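Local structure of proabylysin (Pyrococcus abyssi, 4JIU) at residues R17-R22 and G38-D43; A31-K36 and A63-E68; D43-N48 and T98-N103; E50-F55 and K90-R95. The protein is the inactive precursor of a small zinc-dependent metallopeptidase of the minigluzincin type, probably cleaving peptide bonds once activated. The protein carries 1 engineered substitution. One frame throughout, in Å; residues are numbered along the deposited sequence.

Contact 1: residues R17-R22 and G38-D43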
loop_
_atom_site.group_PDB
_atom_site.type_symbol
_atom_site.label_atom_id
_atom_site.label_comp_id
_atom_site.label_asym_id
_atom_site.label_seq_id
_atom_site.Cartn_x
_atom_site.Cartn_y
_atom_site.Cartn_z
ATOM N N ARG A 17 -11.677 9.044 -1.871
ATOM C CA ARG A 17 -10.837 10.070 -2.450
ATOM C C ARG A 17 -10.385 9.527 -3.800
ATOM O O ARG A 17 -10.067 8.324 -3.869
ATOM C CB ARG A 17 -9.619 10.348 -1.625
ATOM C CG ARG A 17 -8.653 11.380 -2.141
ATOM C CD ARG A 17 -7.461 11.468 -1.183
ATOM N NE ARG A 17 -6.496 12.468 -1.650
ATOM C CZ ARG A 17 -5.401 12.794 -0.991
ATOM N NH1 ARG A 17 -5.103 12.146 0.114
ATOM N NH2 ARG A 17 -4.580 13.715 -1.435
ATOM N N PRO A 18 -10.266 10.357 -4.814
ATOM C CA PRO A 18 -9.871 9.888 -6.157
ATOM C C PRO A 18 -8.376 9.685 -6.309
ATOM O O PRO A 18 -7.689 10.328 -7.093
ATOM C CB PRO A 18 -10.394 11.020 -7.065
ATOM C CG PRO A 18 -10.256 12.224 -6.222
ATOM C CD PRO A 18 -10.703 11.760 -4.862
ATOM N N VAL A 19 -7.870 8.747 -5.519
ATOM C CA VAL A 19 -6.432 8.409 -5.507
ATOM C C VAL A 19 -6.104 7.767 -6.840
ATOM O O VAL A 19 -6.804 6.853 -7.293
ATOM C CB VAL A 19 -6.168 7.467 -4.305
ATOM C CG1 VAL A 19 -4.734 6.969 -4.395
ATOM C CG2 VAL A 19 -6.460 8.180 -3.015
ATOM N N LYS A 20 -5.039 8.215 -7.446
ATOM C CA LYS A 20 -4.575 7.721 -8.720
ATOM C C LYS A 20 -3.362 6.825 -8.531
ATOM O O LYS A 20 -2.442 7.207 -7.820
ATOM C CB LYS A 20 -4.217 8.882 -9.662
ATOM C CG LYS A 20 -5.256 9.936 -9.799
ATOM C CD LYS A 20 -6.588 9.441 -10.325
ATOM C CE LYS A 20 -7.612 10.604 -10.351
ATOM N NZ LYS A 20 -8.923 10.118 -10.834
ATOM N N VAL A 21 -3.359 5.720 -9.219
ATOM C CA VAL A 21 -2.227 4.801 -9.207
ATOM C C VAL A 21 -1.367 5.020 -10.454
ATOM O O VAL A 21 -1.886 5.065 -11.584
ATOM C CB VAL A 21 -2.664 3.330 -9.085
ATOM C CG1 VAL A 21 -1.442 2.423 -9.148
ATOM C CG2 VAL A 21 -3.376 3.072 -7.776
ATOM N N ARG A 22 -0.090 5.185 -10.278
ATOM C CA ARG A 22 0.885 5.317 -11.334
ATOM C C ARG A 22 1.890 4.220 -11.218
ATOM O O ARG A 22 2.292 3.840 -10.130
ATOM C CB ARG A 22 1.643 6.652 -11.225
ATOM C CG ARG A 22 0.815 7.698 -11.925
ATOM C CD ARG A 22 -0.005 8.437 -10.869
ATOM N NE ARG A 22 -0.401 9.593 -11.664
ATOM C CZ ARG A 22 0.517 10.547 -11.948
ATOM N NH1 ARG A 22 0.120 11.555 -12.689
ATOM N NH2 ARG A 22 1.774 10.500 -11.489
ATOM N N GLY A 38 -2.482 13.088 -4.046
ATOM C CA GLY A 38 -3.379 11.966 -3.929
ATOM C C GLY A 38 -3.048 10.869 -4.938
ATOM O O GLY A 38 -3.911 10.434 -5.709
ATOM N N THR A 39 -1.798 10.413 -4.907
ATOM C CA THR A 39 -1.350 9.372 -5.818
ATOM C C THR A 39 -0.609 8.289 -5.029
ATOM O O THR A 39 -0.037 8.535 -3.970
ATOM C CB THR A 39 -0.427 9.892 -6.927
ATOM O OG1 THR A 39 0.789 10.422 -6.329
ATOM C CG2 THR A 39 -1.112 10.978 -7.756
ATOM N N ILE A 40 -0.639 7.117 -5.618
ATOM C CA ILE A 40 0.183 5.980 -5.197
ATOM C C ILE A 40 1.028 5.586 -6.404
ATOM O O ILE A 40 0.449 5.314 -7.457
ATOM C CB ILE A 40 -0.647 4.799 -4.709
ATOM C CG1 ILE A 40 -1.554 5.148 -3.529
ATOM C CG2 ILE A 40 0.300 3.624 -4.452
ATOM C CD1 ILE A 40 -2.578 4.111 -3.160
ATOM N N THR A 41 2.338 5.598 -6.271
ATOM C CA THR A 41 3.229 5.149 -7.340
ATOM C C THR A 41 3.812 3.818 -6.961
ATOM O O THR A 41 4.319 3.631 -5.850
ATOM C CB THR A 41 4.316 6.209 -7.547
ATOM O OG1 THR A 41 3.718 7.465 -7.906
ATOM C CG2 THR A 41 5.228 5.791 -8.689
ATOM N N LEU A 42 3.732 2.857 -7.899
ATOM C CA LEU A 42 4.160 1.507 -7.708
ATOM C C LEU A 42 5.250 1.197 -8.729
ATOM O O LEU A 42 5.081 1.507 -9.917
ATOM C CB LEU A 42 3.037 0.501 -7.981
ATOM C CG LEU A 42 1.726 0.732 -7.184
ATOM C CD1 LEU A 42 0.680 -0.220 -7.728
ATOM C CD2 LEU A 42 1.985 0.603 -5.703
ATOM N N ASP A 43 6.267 0.517 -8.302
ATOM C CA ASP A 43 7.267 -0.047 -9.225
ATOM C C ASP A 43 6.626 -1.169 -10.022
ATOM O O ASP A 43 5.785 -1.878 -9.482
ATOM C CB ASP A 43 8.450 -0.566 -8.440
ATOM C CG ASP A 43 9.565 -1.031 -9.332
ATOM O OD1 ASP A 43 9.544 -2.222 -9.717
ATOM O OD2 ASP A 43 10.444 -0.212 -9.673
HETATM O O HOH W 1 3.880 9.269 -9.846
#

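Contact 2: residues A31-K36 and A63-E68. With ZN (zinc ion), chain B.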
loop_
_atom_site.group_PDB
_atom_site.type_symbol
_atom_site.label_atom_id
_atom_site.label_comp_id
_atom_site.label_asym_id
_atom_site.label_seq_id
_atom_site.Cartn_x
_atom_site.Cartn_y
_atom_site.Cartn_z
ATOM N N ALA A 31 7.064 1.289 -3.634
ATOM C CA ALA A 31 5.815 2.049 -3.613
ATOM C C ALA A 31 5.968 3.247 -2.730
ATOM O O ALA A 31 6.637 3.195 -1.708
ATOM C CB ALA A 31 4.697 1.166 -3.105
ATOM N N ARG A 32 5.261 4.316 -3.124
ATOM C CA ARG A 32 5.229 5.524 -2.293
ATOM C C ARG A 32 3.966 6.331 -2.631
ATOM O O ARG A 32 3.290 5.978 -3.582
ATOM C CB ARG A 32 6.462 6.364 -2.506
ATOM C CG ARG A 32 6.500 6.936 -3.914
ATOM C CD ARG A 32 7.673 7.830 -4.144
ATOM N NE ARG A 32 7.810 8.299 -5.508
ATOM C CZ ARG A 32 8.934 8.423 -6.182
ATOM N NH1 ARG A 32 10.137 8.133 -5.678
ATOM N NH2 ARG A 32 8.980 8.868 -7.440
ATOM N N VAL A 33 3.645 7.321 -1.836
ATOM C CA VAL A 33 2.506 8.187 -2.075
ATOM C C VAL A 33 2.943 9.626 -2.291
ATOM O O VAL A 33 4.011 10.080 -1.911
ATOM C CB VAL A 33 1.480 8.167 -0.925
ATOM C CG1 VAL A 33 0.981 6.729 -0.728
ATOM C CG2 VAL A 33 1.985 8.780 0.344
ATOM N N SER A 34 1.981 10.375 -2.854
ATOM C CA SER A 34 1.954 11.829 -2.772
ATOM C C SER A 34 0.694 12.238 -1.972
ATOM O O SER A 34 -0.436 11.983 -2.430
ATOM C CB SER A 34 1.871 12.522 -4.122
ATOM O OG SER A 34 1.663 13.906 -3.982
ATOM N N PHE A 35 0.932 12.800 -0.797
ATOM C CA PHE A 35 -0.148 13.380 -0.010
ATOM C C PHE A 35 -0.765 14.571 -0.717
ATOM O O PHE A 35 -1.986 14.805 -0.701
ATOM C CB PHE A 35 0.355 13.811 1.376
ATOM C CG PHE A 35 0.986 12.719 2.205
ATOM C CD1 PHE A 35 2.331 12.450 2.070
ATOM C CD2 PHE A 35 0.255 11.963 3.087
ATOM C CE1 PHE A 35 2.930 11.454 2.822
ATOM C CE2 PHE A 35 0.839 10.970 3.863
ATOM C CZ PHE A 35 2.140 10.733 3.684
ATOM N N LYS A 36 0.098 15.379 -1.337
ATOM C CA LYS A 36 -0.330 16.614 -1.996
ATOM C C LYS A 36 -1.278 16.344 -3.135
ATOM O O LYS A 36 -2.317 16.979 -3.282
ATOM C CB LYS A 36 0.926 17.360 -2.460
ATOM C CG LYS A 36 0.676 18.680 -3.156
ATOM C CD LYS A 36 1.966 19.472 -3.340
ATOM C CE LYS A 36 1.762 20.918 -3.711
ATOM N NZ LYS A 36 3.087 21.567 -4.006
ATOM N N ALA A 63 -3.266 3.790 3.694
ATOM C CA ALA A 63 -3.237 4.106 5.097
ATOM C C ALA A 63 -2.389 5.326 5.382
ATOM O O ALA A 63 -2.733 6.155 6.234
ATOM C CB ALA A 63 -2.777 2.899 5.920
ATOM N N HIS A 64 -1.289 5.499 4.658
ATOM C CA HIS A 64 -0.481 6.725 4.796
ATOM C C HIS A 64 -1.337 7.928 4.468
ATOM O O HIS A 64 -1.375 8.930 5.171
ATOM C CB HIS A 64 0.744 6.691 3.893
ATOM C CG HIS A 64 1.900 5.957 4.463
ATOM N ND1 HIS A 64 2.508 6.365 5.644
ATOM C CD2 HIS A 64 2.597 4.888 4.018
ATOM C CE1 HIS A 64 3.509 5.518 5.882
ATOM N NE2 HIS A 64 3.603 4.591 4.922
ATOM N N LEU A 65 -2.025 7.868 3.342
ATOM C CA LEU A 65 -2.832 8.967 2.859
ATOM C C LEU A 65 -3.969 9.248 3.834
ATOM O O LEU A 65 -4.228 10.426 4.170
ATOM C CB LEU A 65 -3.393 8.664 1.475
ATOM C CG LEU A 65 -2.385 8.676 0.346
ATOM C CD1 LEU A 65 -3.083 8.209 -0.956
ATOM C CD2 LEU A 65 -1.726 10.003 0.143
ATOM N N LYS A 66 -4.677 8.232 4.277
ATOM C CA LYS A 66 -5.823 8.433 5.157
ATOM C C LYS A 66 -5.428 8.941 6.528
ATOM O O LYS A 66 -6.075 9.805 7.082
ATOM C CB LYS A 66 -6.584 7.148 5.265
ATOM C CG LYS A 66 -7.919 7.367 6.009
ATOM C CD LYS A 66 -8.662 6.022 5.989
ATOM C CE LYS A 66 -10.103 6.198 6.415
ATOM N NZ LYS A 66 -10.106 6.476 7.887
ATOM N N ALA A 67 -4.417 8.317 7.128
ATOM C CA ALA A 67 -3.916 8.733 8.428
ATOM C C ALA A 67 -3.120 10.011 8.365
ATOM O O ALA A 67 -2.799 10.583 9.423
ATOM C CB ALA A 67 -3.127 7.587 9.070
ATOM N N GLU A 68 -2.759 10.492 7.190
ATOM C CA GLU A 68 -2.096 11.757 6.942
ATOM C C GLU A 68 -0.760 11.811 7.656
ATOM O O GLU A 68 -0.377 12.753 8.322
ATOM C CB GLU A 68 -2.994 12.955 7.288
ATOM C CG GLU A 68 -4.258 12.993 6.397
ATOM C CD GLU A 68 -5.081 14.222 6.628
ATOM O OE1 GLU A 68 -5.296 14.511 7.817
ATOM O OE2 GLU A 68 -5.566 14.880 5.694
HETATM ZN ZN ZN B . 4.874 3.055 5.026
#

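Contact 3: residues D43-N48 and T98-N103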
loop_
_atom_site.group_PDB
_atom_site.type_symbol
_atom_site.label_atom_id
_atom_site.label_comp_id
_atom_site.label_asym_id
_atom_site.label_seq_id
_atom_site.Cartn_x
_atom_site.Cartn_y
_atom_site.Cartn_z
ATOM N N ASP A 43 6.267 0.517 -8.302
ATOM C CA ASP A 43 7.267 -0.047 -9.225
ATOM C C ASP A 43 6.626 -1.169 -10.022
ATOM O O ASP A 43 5.785 -1.878 -9.482
ATOM C CB ASP A 43 8.450 -0.566 -8.440
ATOM C CG ASP A 43 9.565 -1.031 -9.332
ATOM O OD1 ASP A 43 9.544 -2.222 -9.717
ATOM O OD2 ASP A 43 10.444 -0.212 -9.673
ATOM N N PRO A 44 6.962 -1.344 -11.312
ATOM C CA PRO A 44 6.338 -2.399 -12.079
ATOM C C PRO A 44 6.451 -3.786 -11.465
ATOM O O PRO A 44 5.573 -4.644 -11.734
ATOM C CB PRO A 44 7.091 -2.347 -13.421
ATOM C CG PRO A 44 7.684 -0.998 -13.503
ATOM C CD PRO A 44 7.845 -0.499 -12.097
ATOM N N ALA A 45 7.464 -4.039 -10.647
ATOM C CA ALA A 45 7.544 -5.360 -10.022
ATOM C C ALA A 45 6.345 -5.691 -9.145
ATOM O O ALA A 45 6.003 -6.870 -8.936
ATOM C CB ALA A 45 8.828 -5.390 -9.218
ATOM N N VAL A 46 5.701 -4.696 -8.600
ATOM C CA VAL A 46 4.524 -4.960 -7.771
ATOM C C VAL A 46 3.471 -5.730 -8.543
ATOM O O VAL A 46 2.728 -6.482 -7.946
ATOM C CB VAL A 46 3.972 -3.619 -7.251
ATOM C CG1 VAL A 46 2.636 -3.735 -6.518
ATOM C CG2 VAL A 46 4.996 -2.999 -6.324
ATOM N N LEU A 47 3.343 -5.512 -9.855
ATOM C CA LEU A 47 2.216 -6.042 -10.639
ATOM C C LEU A 47 2.319 -7.532 -10.825
ATOM O O LEU A 47 1.374 -8.187 -11.272
ATOM C CB LEU A 47 2.077 -5.308 -11.994
ATOM C CG LEU A 47 1.774 -3.807 -11.934
ATOM C CD1 LEU A 47 1.746 -3.245 -13.350
ATOM C CD2 LEU A 47 0.487 -3.471 -11.184
ATOM N N ASN A 48 3.502 -8.102 -10.452
ATOM C CA ASN A 48 3.717 -9.524 -10.501
ATOM C C ASN A 48 3.673 -10.205 -9.132
ATOM O O ASN A 48 3.971 -11.413 -8.990
ATOM C CB ASN A 48 5.091 -9.845 -11.134
ATOM C CG ASN A 48 5.242 -9.355 -12.557
ATOM O OD1 ASN A 48 4.301 -9.428 -13.359
ATOM N ND2 ASN A 48 6.417 -8.819 -12.855
ATOM N N THR A 98 11.272 -10.671 0.852
ATOM C CA THR A 98 11.979 -11.858 0.368
ATOM C C THR A 98 11.990 -11.864 -1.144
ATOM O O THR A 98 12.986 -12.166 -1.781
ATOM C CB THR A 98 11.292 -13.097 0.927
ATOM O OG1 THR A 98 11.574 -13.105 2.342
ATOM C CG2 THR A 98 11.827 -14.370 0.308
ATOM N N LYS A 99 10.815 -11.565 -1.722
ATOM C CA LYS A 99 10.712 -11.679 -3.163
ATOM C C LYS A 99 11.477 -10.606 -3.903
ATOM O O LYS A 99 12.179 -10.827 -4.867
ATOM C CB LYS A 99 9.274 -11.660 -3.608
ATOM C CG LYS A 99 9.298 -12.124 -5.081
ATOM C CD LYS A 99 7.918 -12.129 -5.639
ATOM C CE LYS A 99 7.899 -12.514 -7.122
ATOM N NZ LYS A 99 6.621 -11.996 -7.748
ATOM N N LEU A 100 11.256 -9.339 -3.500
ATOM C CA LEU A 100 11.710 -8.214 -4.276
ATOM C C LEU A 100 12.996 -7.588 -3.761
ATOM O O LEU A 100 13.614 -6.827 -4.516
ATOM C CB LEU A 100 10.609 -7.137 -4.350
ATOM C CG LEU A 100 9.326 -7.580 -5.068
ATOM C CD1 LEU A 100 8.355 -6.391 -5.130
ATOM C CD2 LEU A 100 9.589 -8.157 -6.452
ATOM N N GLN A 101 13.371 -7.880 -2.524
ATOM C CA GLN A 101 14.585 -7.384 -1.907
ATOM C C GLN A 101 14.620 -5.874 -1.861
ATOM O O GLN A 101 15.670 -5.283 -1.918
ATOM C CB GLN A 101 15.813 -7.954 -2.637
ATOM C CG GLN A 101 15.864 -9.468 -2.516
ATOM C CD GLN A 101 16.204 -10.018 -1.173
ATOM O OE1 GLN A 101 17.223 -9.535 -0.586
ATOM N NE2 GLN A 101 15.483 -10.996 -0.662
ATOM N N ARG A 102 13.468 -5.282 -1.753
ATOM C CA ARG A 102 13.239 -3.830 -1.758
ATOM C C ARG A 102 12.055 -3.602 -0.833
ATOM O O ARG A 102 11.188 -4.470 -0.673
ATOM C CB ARG A 102 12.912 -3.308 -3.153
ATOM C CG ARG A 102 13.869 -3.758 -4.274
ATOM C CD ARG A 102 13.195 -3.724 -5.658
ATOM N NE ARG A 102 12.930 -2.382 -6.071
ATOM C CZ ARG A 102 12.386 -1.980 -7.213
ATOM N NH1 ARG A 102 12.023 -2.886 -8.130
ATOM N NH2 ARG A 102 12.254 -0.676 -7.308
ATOM N N ASN A 103 12.034 -2.422 -0.256
ATOM C CA ASN A 103 11.189 -1.891 0.756
ATOM C C ASN A 103 10.034 -1.089 0.155
ATOM O O ASN A 103 10.298 -0.496 -0.903
ATOM C CB ASN A 103 12.022 -0.910 1.634
ATOM C CG ASN A 103 13.280 -1.482 2.217
ATOM O OD1 ASN A 103 14.415 -1.025 2.037
ATOM N ND2 ASN A 103 13.074 -2.551 2.989
HETATM O O HOH W 2 7.034 -9.272 -8.249
#

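Contact 4: residues E50-F55 and K90-R95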
loop_
_atom_site.group_PDB
_atom_site.type_symbol
_atom_site.label_atom_id
_atom_site.label_comp_id
_atom_site.label_asym_id
_atom_site.label_seq_id
_atom_site.Cartn_x
_atom_site.Cartn_y
_atom_site.Cartn_z
ATOM N N GLU A 50 1.737 -11.746 -5.617
ATOM C CA GLU A 50 0.455 -12.387 -5.366
ATOM C C GLU A 50 -0.603 -11.332 -4.966
ATOM O O GLU A 50 -0.269 -10.269 -4.503
ATOM C CB GLU A 50 0.531 -13.426 -4.266
ATOM C CG GLU A 50 1.614 -14.462 -4.109
ATOM C CD GLU A 50 1.397 -15.654 -5.028
ATOM O OE1 GLU A 50 2.156 -16.627 -4.898
ATOM O OE2 GLU A 50 0.464 -15.509 -5.846
ATOM N N GLU A 51 -1.886 -11.674 -5.126
ATOM C CA GLU A 51 -2.932 -10.685 -4.863
ATOM C C GLU A 51 -2.874 -10.148 -3.448
ATOM O O GLU A 51 -3.086 -8.958 -3.276
ATOM C CB GLU A 51 -4.364 -11.213 -5.127
ATOM C CG GLU A 51 -4.751 -11.274 -6.548
ATOM C CD GLU A 51 -6.169 -11.710 -6.851
ATOM O OE1 GLU A 51 -6.686 -12.605 -6.146
ATOM O OE2 GLU A 51 -6.713 -11.121 -7.819
ATOM N N GLU A 52 -2.669 -11.007 -2.428
ATOM C CA GLU A 52 -2.677 -10.481 -1.067
ATOM C C GLU A 52 -1.535 -9.515 -0.858
ATOM O O GLU A 52 -1.664 -8.555 -0.097
ATOM C CB GLU A 52 -2.616 -11.666 -0.054
ATOM C CG GLU A 52 -2.652 -11.226 1.391
ATOM C CD GLU A 52 -2.618 -12.265 2.498
ATOM O OE1 GLU A 52 -3.005 -11.976 3.705
ATOM O OE2 GLU A 52 -2.123 -13.381 2.182
ATOM N N GLU A 53 -0.371 -9.773 -1.473
ATOM C CA GLU A 53 0.780 -8.893 -1.359
ATOM C C GLU A 53 0.526 -7.558 -2.073
ATOM O O GLU A 53 0.856 -6.528 -1.538
ATOM C CB GLU A 53 2.034 -9.564 -1.885
ATOM C CG GLU A 53 2.470 -10.800 -1.174
ATOM C CD GLU A 53 3.292 -11.810 -1.944
ATOM O OE1 GLU A 53 3.545 -11.664 -3.151
ATOM O OE2 GLU A 53 3.655 -12.802 -1.256
ATOM N N MET A 54 -0.046 -7.622 -3.271
ATOM C CA MET A 54 -0.426 -6.357 -3.950
ATOM C C MET A 54 -1.427 -5.571 -3.111
ATOM O O MET A 54 -1.337 -4.356 -2.987
ATOM C CB MET A 54 -1.050 -6.674 -5.316
ATOM C CG MET A 54 -0.101 -7.203 -6.337
ATOM S SD MET A 54 -0.832 -7.362 -7.994
ATOM C CE MET A 54 -1.238 -9.098 -7.945
ATOM N N PHE A 55 -2.421 -6.293 -2.587
ATOM C CA PHE A 55 -3.433 -5.639 -1.769
ATOM C C PHE A 55 -2.782 -5.010 -0.529
ATOM O O PHE A 55 -3.160 -3.912 -0.134
ATOM C CB PHE A 55 -4.527 -6.633 -1.364
ATOM C CG PHE A 55 -5.807 -5.974 -0.917
ATOM C CD1 PHE A 55 -6.504 -5.109 -1.768
ATOM C CD2 PHE A 55 -6.319 -6.236 0.356
ATOM C CE1 PHE A 55 -7.683 -4.555 -1.378
ATOM C CE2 PHE A 55 -7.553 -5.669 0.723
ATOM C CZ PHE A 55 -8.206 -4.834 -0.142
ATOM N N LYS A 90 3.136 -7.674 9.126
ATOM C CA LYS A 90 4.577 -7.903 9.108
ATOM C C LYS A 90 4.889 -9.181 8.361
ATOM O O LYS A 90 5.927 -9.233 7.712
ATOM C CB LYS A 90 5.112 -7.897 10.537
ATOM C CG LYS A 90 5.286 -6.482 11.110
ATOM C CD LYS A 90 6.414 -5.697 10.417
ATOM C CE LYS A 90 6.169 -4.192 10.453
ATOM N NZ LYS A 90 7.085 -3.420 9.566
ATOM N N GLU A 91 4.071 -10.205 8.431
ATOM C CA GLU A 91 4.261 -11.449 7.682
ATOM C C GLU A 91 4.243 -11.157 6.165
ATOM O O GLU A 91 5.085 -11.623 5.385
ATOM C CB GLU A 91 3.224 -12.487 8.019
ATOM C CG GLU A 91 3.269 -13.772 7.237
ATOM C CD GLU A 91 4.605 -14.476 7.208
ATOM O OE1 GLU A 91 5.311 -14.396 8.247
ATOM O OE2 GLU A 91 4.879 -15.091 6.135
ATOM N N ILE A 92 3.272 -10.379 5.716
ATOM C CA ILE A 92 3.186 -10.067 4.286
ATOM C C ILE A 92 4.350 -9.175 3.893
ATOM O O ILE A 92 4.933 -9.338 2.815
ATOM C CB ILE A 92 1.811 -9.499 3.952
ATOM C CG1 ILE A 92 0.694 -10.492 4.247
ATOM C CG2 ILE A 92 1.779 -9.018 2.510
ATOM C CD1 ILE A 92 0.800 -11.896 3.675
ATOM N N GLU A 93 4.704 -8.169 4.676
ATOM C CA GLU A 93 5.894 -7.400 4.394
ATOM C C GLU A 93 7.134 -8.266 4.238
ATOM O O GLU A 93 7.930 -8.034 3.342
ATOM C CB GLU A 93 6.150 -6.384 5.502
ATOM C CG GLU A 93 5.234 -5.203 5.458
ATOM C CD GLU A 93 5.627 -4.118 6.440
ATOM O OE1 GLU A 93 4.786 -3.235 6.609
ATOM O OE2 GLU A 93 6.716 -4.068 7.056
ATOM N N ASP A 94 7.261 -9.244 5.075
ATOM C CA ASP A 94 8.415 -10.142 4.990
ATOM C C ASP A 94 8.399 -10.885 3.671
ATOM O O ASP A 94 9.446 -11.097 3.050
ATOM C CB ASP A 94 8.407 -11.112 6.172
ATOM C CG ASP A 94 8.832 -10.531 7.504
ATOM O OD1 ASP A 94 9.368 -9.393 7.511
ATOM O OD2 ASP A 94 8.666 -11.125 8.597
ATOM N N ARG A 95 7.228 -11.359 3.258
ATOM C CA ARG A 95 7.132 -12.061 1.956
ATOM C C ARG A 95 7.558 -11.166 0.817
ATOM O O ARG A 95 8.238 -11.575 -0.127
ATOM C CB ARG A 95 5.717 -12.640 1.783
ATOM C CG ARG A 95 5.339 -13.685 2.843
ATOM C CD ARG A 95 3.948 -14.248 2.662
ATOM N NE ARG A 95 3.554 -15.089 3.772
ATOM C CZ ARG A 95 2.381 -15.721 3.882
ATOM N NH1 ARG A 95 1.475 -15.547 2.925
ATOM N NH2 ARG A 95 2.105 -16.478 4.924
HETATM O O HOH W 3 1.627 -14.402 -0.067
#

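Contact 1: residues R17-R22 and G38-D43
The carbonyl oxygen of K20 is met by the amide of I40, with I40 N 2.8 Å from K20 O and an N-H...O angle of 166°, and, in a weaker contact, by the CA-H of T39, whose CA lies 3.1 Å from K20 O. The pattern recurs at I40 O, which receives R22 N at 2.9 Å together with the CA-H of V21. K20 N to G38 O and L42 N to R22 O complete four backbone bonds in which K20 bonds to the residues on either side of T39, and R22 to those on either side of T41, the signature of parallel pairing. The axes of the two short strands come within 4.6 Å, at 21°. On the face of V21 and I40, V19 has CG1 anti to its backbone N (chi1 173°) and sets it 3.8 Å from I40 CG1, while V21 CG1 lies 3.7 Å from L42 CD1; L6 of helix 2-13 packs against V21 and I40 there. On the other face, R22 carries T39 CG2 over its guanidinium and uses NH2 to reach, in plane, a water also bonded to T41 OG1. At the strand start, G38 CA sits over the guanidinium face of R17, 3.3 Å from NH2, while Y15 OH and F35 O take R17's N-H groups. Backbone bonding thus fixes the strand register, while side chains give this layer one apolar face and one polar, water-linked face.

Contact 2: residues A31-K36 and A63-E68
L65, in the last turn of helix 51-67, packs against V33, S34 and F35. Its CB carries CG anti to the carbonyl carbon (chi1 -71°), and CG then meets V33 CG1 at 4.0 Å as the two side chains slide past each other in opposite directions. At the tip, L65 CD2 lies 3.5 Å from S34 O, 3.7 Å from F35 CA and 3.8 Å from V33 CB, so a single methyl group touches three consecutive residues where the strand ends. L65 also touches R17 and V19, from the segment leading into strand 20-23 of the same chain. Helix 51-67 carries the HExxH zinc-binding motif, and H64, next to L65, binds the zinc ion through NE2 at 2.0 Å; H60, H72 and O of the C-terminal residue V105 complete the site. The C-terminal residue therefore occupies a metal position, consistent with the zymogen state. H64 ND1 is bonded to T69 O, a second-shell bond that, with the metal bond, helps set the ring's rotation. F35 flanks the backbone of H64: its CE2 places the ring edge 3.3 Å from H64 O, near the ring plane, while V33 CG2 lies over one ring face, 3.7 Å above the plane and offset toward the rim. H64 O accepts T69 N in the Schellman motif that ends the helix, in which E68, with positive phi, is the C-prime residue.

Contact 3: residues D43-N48 and T98-N103
D43 and R102 meet with their side chains crossing at about a right angle, the carboxylate and guanidinium planes 82° apart. R102 NH2 donates to D43 OD2 at 3.0 Å with an N-H...O angle of 153°; the oxygen lies in the guanidinium plane, whereas the nitrogen stands above the carboxylate plane. R102 NH1 adds a weak bond to D43 OD1, also 3.0 Å long, and the pair forms a salt bridge. A bend at chi3 (69°) puts R102 NE where the edge of the guanidinium can meet the carboxylate from above its plane. OD1 has a second donor, A45 N at 2.9 Å, which makes D43 the first residue of an Asx turn leading into the 3-10 segment 44-48; L26 N also donates to OD2. The carboxylate is thus shared between the start of this turn, the loop at L26 and the chain just after helix 88-100. Beside the salt bridge, A45 CB packs on L100 CD2 at 4.0 Å and lies obliquely to the guanidinium. Further along, the extended chain of K99 brings NZ within 2.8 Å of a water oxygen that accepts from it, and that water donates to A45 O at 2.7 Å. K99 NZ also comes 3.0 Å from N48 O, but at an angle too poor for a hydrogen bond.

Contact 4: residues E50-F55 and K90-R95
I92 has CG1 anti to its carbonyl carbon (chi1 -62°) and CG2 anti to its backbone N, which splits its branches between two glutamates; E52 has CG anti to its backbone N (chi1 -179°) and an extended chain, crossing I92 at about a right angle. I92 CD1 meets the carboxylate carbon, E52 CD, at 3.6 Å, while I92 CG2 lies 4.0 Å from E53 CA. Although a methyl group touches it, the acid of E52 has its charge partner in R88, whose NE is salt-bridged to OE1. R95 NH1 stands 4.3 Å from E52 OE2, with that oxygen well out of the guanidinium plane, so only the nearness of opposite charges counts there. The guanidinium is turned instead toward E91, with R95 NE 2.7 Å from E91 OE2, in plane and on the anti lone pair. E53 has two conformers; the approach of its OE2 to R95 CB, and its water bridge to R95 NH1, hold for one alone and are less certain. The helix segments 51-55 and 90-95 cross at -108°, with axes 9.9 Å apart. I92 also touches Y56 of helix 51-67, while F55 packs on L5, H8 and A9 of helix 2-13, so the start of helix 51-67 lies between helix 88-100 and helix 2-13.

Helix 51-67 joins contacts 2 and 4, whose centres are 18 Å apart on opposite sides of the chain's centre; helix 88-100 likewise serves contacts 3 and 4, whose centres are 10 Å apart. Contacts 1 and 2 share the three-stranded sheet and meet through T41 N, 2.9 Å from R32 O. D43 belongs to both contact 1 and contact 3. Only contact 2 holds a zinc ligand, H64. The side chain of I40 in contact 1 is about 11 Å from the zinc ion, whereas the side chains of R102 in contact 3 and I92 in contact 4 are each about 13 Å from it, so none of these three places a side chain at the metal.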